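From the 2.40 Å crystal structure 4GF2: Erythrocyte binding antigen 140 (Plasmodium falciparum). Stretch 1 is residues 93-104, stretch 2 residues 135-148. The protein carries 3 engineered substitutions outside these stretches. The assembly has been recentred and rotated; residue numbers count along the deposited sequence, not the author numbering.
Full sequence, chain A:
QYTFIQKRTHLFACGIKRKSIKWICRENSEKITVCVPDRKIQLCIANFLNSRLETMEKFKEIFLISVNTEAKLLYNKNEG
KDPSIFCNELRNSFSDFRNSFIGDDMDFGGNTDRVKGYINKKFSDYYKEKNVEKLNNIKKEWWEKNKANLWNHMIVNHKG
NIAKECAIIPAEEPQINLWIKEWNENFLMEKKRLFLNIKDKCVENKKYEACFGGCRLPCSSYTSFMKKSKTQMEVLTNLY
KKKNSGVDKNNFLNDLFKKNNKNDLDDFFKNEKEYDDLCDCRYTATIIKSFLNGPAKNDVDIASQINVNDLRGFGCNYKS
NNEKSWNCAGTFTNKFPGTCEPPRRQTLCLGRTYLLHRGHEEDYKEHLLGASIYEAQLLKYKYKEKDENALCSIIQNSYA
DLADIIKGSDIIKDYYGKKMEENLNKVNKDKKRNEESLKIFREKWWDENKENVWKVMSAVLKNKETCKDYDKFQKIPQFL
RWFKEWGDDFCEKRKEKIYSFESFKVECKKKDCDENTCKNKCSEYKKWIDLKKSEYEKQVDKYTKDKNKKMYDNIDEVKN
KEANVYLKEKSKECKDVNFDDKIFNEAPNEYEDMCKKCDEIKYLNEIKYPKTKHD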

# COMPACT_ATOMS: atom_id res chain seq x y z
N SER A 93 -18.28 -20.62 27.69
CA SER A 93 -17.91 -20.11 29.00
C SER A 93 -18.02 -21.20 30.05
O SER A 93 -17.21 -21.26 30.96
CB SER A 93 -18.76 -18.90 29.38
OG SER A 93 -18.18 -17.71 28.87
N PHE A 94 -19.03 -22.07 29.92
CA PHE A 94 -19.16 -23.18 30.84
C PHE A 94 -17.92 -24.06 30.77
O PHE A 94 -17.41 -24.54 31.78
CB PHE A 94 -20.40 -24.02 30.53
CG PHE A 94 -20.56 -25.21 31.43
CD1 PHE A 94 -21.02 -25.06 32.73
CD2 PHE A 94 -20.26 -26.49 30.98
CE1 PHE A 94 -21.17 -26.15 33.56
CE2 PHE A 94 -20.41 -27.58 31.81
CZ PHE A 94 -20.87 -27.41 33.10
N SER A 95 -17.43 -24.26 29.55
CA SER A 95 -16.26 -25.10 29.33
C SER A 95 -15.02 -24.48 29.95
O SER A 95 -14.17 -25.18 30.49
CB SER A 95 -16.05 -25.33 27.84
OG SER A 95 -17.19 -25.94 27.27
N ASP A 96 -14.91 -23.15 29.89
CA ASP A 96 -13.77 -22.45 30.47
C ASP A 96 -13.82 -22.48 32.00
O ASP A 96 -12.78 -22.54 32.65
CB ASP A 96 -13.69 -21.01 29.97
CG ASP A 96 -13.06 -20.91 28.60
OD1 ASP A 96 -12.17 -21.73 28.29
OD2 ASP A 96 -13.43 -20.00 27.82
N PHE A 97 -15.03 -22.44 32.56
CA PHE A 97 -15.18 -22.64 34.00
C PHE A 97 -14.57 -23.99 34.38
O PHE A 97 -13.85 -24.10 35.37
CB PHE A 97 -16.64 -22.60 34.44
CG PHE A 97 -17.18 -21.20 34.63
CD1 PHE A 97 -16.60 -20.35 35.55
CD2 PHE A 97 -18.28 -20.76 33.91
CE1 PHE A 97 -17.10 -19.06 35.74
CE2 PHE A 97 -18.78 -19.48 34.10
CZ PHE A 97 -18.19 -18.63 35.01
N ARG A 98 -14.87 -25.01 33.58
CA ARG A 98 -14.36 -26.35 33.83
C ARG A 98 -12.84 -26.41 33.67
O ARG A 98 -12.13 -26.88 34.56
CB ARG A 98 -14.99 -27.35 32.85
CG ARG A 98 -14.40 -28.75 32.93
CD ARG A 98 -15.01 -29.66 31.89
NE ARG A 98 -14.44 -31.00 31.93
CZ ARG A 98 -13.42 -31.42 31.18
NH1 ARG A 98 -12.83 -30.61 30.31
NH2 ARG A 98 -12.98 -32.66 31.30
N ASN A 99 -12.36 -25.92 32.53
CA ASN A 99 -10.96 -26.09 32.18
C ASN A 99 -10.00 -25.20 32.98
O ASN A 99 -8.87 -25.59 33.23
CB ASN A 99 -10.77 -25.87 30.68
CG ASN A 99 -11.31 -27.04 29.87
OD1 ASN A 99 -11.45 -28.14 30.38
ND2 ASN A 99 -11.60 -26.79 28.60
N SER A 100 -10.46 -24.03 33.39
CA SER A 100 -9.65 -23.17 34.25
C SER A 100 -9.68 -23.69 35.68
O SER A 100 -8.85 -23.31 36.51
CB SER A 100 -10.15 -21.73 34.20
OG SER A 100 -11.48 -21.63 34.66
N PHE A 101 -10.65 -24.55 35.97
CA PHE A 101 -10.77 -25.14 37.29
C PHE A 101 -9.90 -26.39 37.42
O PHE A 101 -9.38 -26.67 38.50
CB PHE A 101 -12.24 -25.48 37.59
CG PHE A 101 -12.45 -26.09 38.95
CD1 PHE A 101 -12.20 -25.36 40.10
CD2 PHE A 101 -12.90 -27.39 39.07
CE1 PHE A 101 -12.40 -25.92 41.35
CE2 PHE A 101 -13.10 -27.96 40.31
CZ PHE A 101 -12.85 -27.22 41.46
N ILE A 102 -9.75 -27.14 36.33
CA ILE A 102 -9.01 -28.40 36.38
C ILE A 102 -7.61 -28.30 35.78
O ILE A 102 -7.01 -29.31 35.40
CB ILE A 102 -9.78 -29.54 35.68
CG1 ILE A 102 -9.91 -29.28 34.18
CG2 ILE A 102 -11.15 -29.72 36.32
CD1 ILE A 102 -10.61 -30.40 33.42
N GLY A 103 -7.08 -27.08 35.69
CA GLY A 103 -5.71 -26.87 35.28
C GLY A 103 -5.43 -27.05 33.80
O GLY A 103 -4.35 -27.50 33.42
N ASP A 104 -6.40 -26.71 32.96
CA ASP A 104 -6.19 -26.73 31.51
C ASP A 104 -6.58 -25.38 30.92
O ASP A 104 -7.59 -25.25 30.23
CB ASP A 104 -7.01 -27.86 30.87
CG ASP A 104 -6.84 -27.91 29.36
OD1 ASP A 104 -5.79 -27.46 28.86
OD2 ASP A 104 -7.77 -28.38 28.67
N LEU A 135 -4.26 -32.55 43.92
CA LEU A 135 -5.29 -31.52 44.00
C LEU A 135 -6.05 -31.41 42.69
O LEU A 135 -7.28 -31.33 42.68
CB LEU A 135 -4.66 -30.16 44.30
CG LEU A 135 -4.47 -29.78 45.77
CD1 LEU A 135 -3.94 -28.37 45.84
CD2 LEU A 135 -5.78 -29.91 46.54
N ASN A 136 -5.31 -31.39 41.58
CA ASN A 136 -5.92 -31.30 40.27
C ASN A 136 -6.91 -32.44 40.07
O ASN A 136 -8.02 -32.23 39.57
CB ASN A 136 -4.84 -31.33 39.19
CG ASN A 136 -5.30 -30.70 37.89
OD1 ASN A 136 -5.39 -29.48 37.78
ND2 ASN A 136 -5.58 -31.53 36.89
N ASN A 137 -6.52 -33.64 40.47
CA ASN A 137 -7.40 -34.80 40.40
C ASN A 137 -8.63 -34.65 41.29
O ASN A 137 -9.74 -35.01 40.90
CB ASN A 137 -6.64 -36.07 40.76
CG ASN A 137 -5.71 -36.52 39.65
OD1 ASN A 137 -5.94 -36.22 38.48
ND2 ASN A 137 -4.66 -37.25 40.02
N ILE A 138 -8.42 -34.13 42.50
CA ILE A 138 -9.52 -33.87 43.41
C ILE A 138 -10.53 -32.91 42.77
O ILE A 138 -11.74 -33.12 42.86
CB ILE A 138 -9.01 -33.29 44.74
CG1 ILE A 138 -8.34 -34.39 45.57
CG2 ILE A 138 -10.16 -32.67 45.53
CD1 ILE A 138 -7.67 -33.90 46.84
N LYS A 139 -10.02 -31.88 42.10
CA LYS A 139 -10.87 -30.90 41.44
C LYS A 139 -11.62 -31.52 40.26
O LYS A 139 -12.78 -31.19 40.00
CB LYS A 139 -10.04 -29.70 40.96
CG LYS A 139 -9.48 -28.85 42.09
CD LYS A 139 -8.84 -27.56 41.58
CE LYS A 139 -7.57 -27.83 40.79
NZ LYS A 139 -6.97 -26.58 40.25
N LYS A 140 -10.95 -32.41 39.55
CA LYS A 140 -11.57 -33.09 38.42
C LYS A 140 -12.75 -33.92 38.91
O LYS A 140 -13.83 -33.87 38.33
CB LYS A 140 -10.55 -33.95 37.68
CG LYS A 140 -9.50 -33.13 36.95
CD LYS A 140 -8.36 -33.98 36.42
CE LYS A 140 -8.71 -34.64 35.09
NZ LYS A 140 -7.50 -34.89 34.27
N GLU A 141 -12.55 -34.65 40.00
CA GLU A 141 -13.62 -35.44 40.59
C GLU A 141 -14.75 -34.52 41.06
O GLU A 141 -15.92 -34.80 40.84
CB GLU A 141 -13.09 -36.27 41.76
CG GLU A 141 -12.06 -37.31 41.36
CD GLU A 141 -11.57 -38.13 42.54
OE1 GLU A 141 -12.40 -38.54 43.37
OE2 GLU A 141 -10.34 -38.37 42.63
N TRP A 142 -14.39 -33.41 41.69
CA TRP A 142 -15.38 -32.47 42.19
C TRP A 142 -16.24 -31.95 41.04
O TRP A 142 -17.46 -31.90 41.13
CB TRP A 142 -14.70 -31.30 42.91
CG TRP A 142 -15.67 -30.35 43.53
CD1 TRP A 142 -16.12 -30.35 44.81
CD2 TRP A 142 -16.32 -29.25 42.87
NE1 TRP A 142 -17.01 -29.32 45.00
CE2 TRP A 142 -17.15 -28.63 43.83
CE3 TRP A 142 -16.29 -28.73 41.57
CZ2 TRP A 142 -17.94 -27.52 43.52
CZ3 TRP A 142 -17.07 -27.63 41.27
CH2 TRP A 142 -17.88 -27.04 42.24
N TRP A 143 -15.59 -31.56 39.95
CA TRP A 143 -16.32 -31.10 38.79
C TRP A 143 -17.28 -32.19 38.31
O TRP A 143 -18.44 -31.92 38.00
CB TRP A 143 -15.37 -30.69 37.66
CG TRP A 143 -16.10 -30.07 36.52
CD1 TRP A 143 -16.46 -30.67 35.35
CD2 TRP A 143 -16.57 -28.72 36.44
NE1 TRP A 143 -17.12 -29.77 34.54
CE2 TRP A 143 -17.21 -28.57 35.19
CE3 TRP A 143 -16.52 -27.62 37.30
CZ2 TRP A 143 -17.79 -27.37 34.79
CZ3 TRP A 143 -17.09 -26.43 36.90
CH2 TRP A 143 -17.72 -26.32 35.65
N GLU A 144 -16.79 -33.42 38.27
CA GLU A 144 -17.60 -34.55 37.81
C GLU A 144 -18.94 -34.58 38.54
O GLU A 144 -19.99 -34.76 37.93
CB GLU A 144 -16.86 -35.87 38.04
CG GLU A 144 -16.44 -36.58 36.77
CD GLU A 144 -17.62 -37.03 35.93
OE1 GLU A 144 -18.39 -37.90 36.40
OE2 GLU A 144 -17.78 -36.52 34.80
N LYS A 145 -18.89 -34.40 39.86
CA LYS A 145 -20.08 -34.55 40.69
C LYS A 145 -20.99 -33.32 40.68
O LYS A 145 -22.18 -33.43 40.96
CB LYS A 145 -19.67 -34.90 42.12
CG LYS A 145 -19.15 -36.32 42.25
CD LYS A 145 -18.03 -36.44 43.27
CE LYS A 145 -17.46 -37.86 43.28
NZ LYS A 145 -16.31 -38.01 44.21
N ASN A 146 -20.44 -32.17 40.33
CA ASN A 146 -21.18 -30.92 40.43
C ASN A 146 -21.55 -30.29 39.09
O ASN A 146 -22.37 -29.38 39.04
CB ASN A 146 -20.39 -29.91 41.26
CG ASN A 146 -20.33 -30.30 42.72
OD1 ASN A 146 -21.25 -30.00 43.49
ND2 ASN A 146 -19.25 -30.96 43.12
N LYS A 147 -20.96 -30.79 38.01
CA LYS A 147 -21.11 -30.16 36.70
C LYS A 147 -22.57 -30.09 36.24
O LYS A 147 -23.02 -29.05 35.76
CB LYS A 147 -20.27 -30.89 35.64
CG LYS A 147 -20.70 -32.32 35.37
CD LYS A 147 -19.77 -32.97 34.37
CE LYS A 147 -20.13 -34.42 34.12
NZ LYS A 147 -19.33 -34.99 33.00
N ALA A 148 -23.29 -31.19 36.38
CA ALA A 148 -24.68 -31.24 35.93
C ALA A 148 -25.50 -30.14 36.59
O ALA A 148 -26.26 -29.44 35.93
CB ALA A 148 -25.28 -32.60 36.24

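Two helices pack here in a roughly antiparallel arrangement, their directions 151° apart and their axes 10.3 Å from each other at closest approach. That spacing leaves room for large side chains, and the contact fills it mostly with aromatic rings.

The apolar packing is organised around Trp143, which points toward the first helix and has more area covered than any other residue in the contact. Phe94, Arg98 and Phe101, spaced four and three apart, together with Phe97, all meet its indole. Phe94 CZ lies 3.5 Å from Trp143 CZ2, with the two ring planes tilted by 44°; Phe97 CB reaches Trp143 CH2 at 4.1 Å, and Phe101 CD2 comes within 4.0 Å of Trp143 CE3. Phe101 also touches the preceding tryptophan, its CE2 being 3.5 Å from Trp142 CE3, again in an oblique pairing, with planes at 59°. Both phenylalanines that make these ring pairs, Phe94 and Phe101, leave the backbone sideways and use a t rotamer to bring their ring ends nearer to the partner helix.

A second kind of contact uses the aliphatic parts of charged side chains as ring covers. Arg98 CG sits over the five-membered ring of Trp143, 3.6 Å from its centroid, in a CH-pi contact; Arg98 CG and CD both lie close to Trp143 NE1, at 3.3 and 3.4 Å, along an extended chain. Lys139 does likewise on the other helix: its CD lies over one face of Phe101, 4.2 Å from the ring centroid. The lysine ammonium is farther off, with NZ 5.7 Å from that centroid, so any cation-pi attraction is weak at most. Ile102 CB packs on Lys140 CG at 3.8 Å, another use of a lysine's aliphatic portion.

Polar pairing across the contact is sparse. Its one assigned hydrogen bond runs from Lys139 NZ to Phe101 O, 3.0 Å away, so a single lysine both covers the phenylalanine ring and binds the carbonyl of the same residue. Asn136 approaches the neighbouring carbonyl of Ile102, but its amide orientation is uncertain.

Gly103 has a phi of 75°, a conformation that favours glycine, and a CB there would point toward the second helix and clash with Asn136. The rule to read from this contact is a large indole received by several neighbours, methylenes laid over rings, and a lysine joining apolar cover to a backbone hydrogen bond.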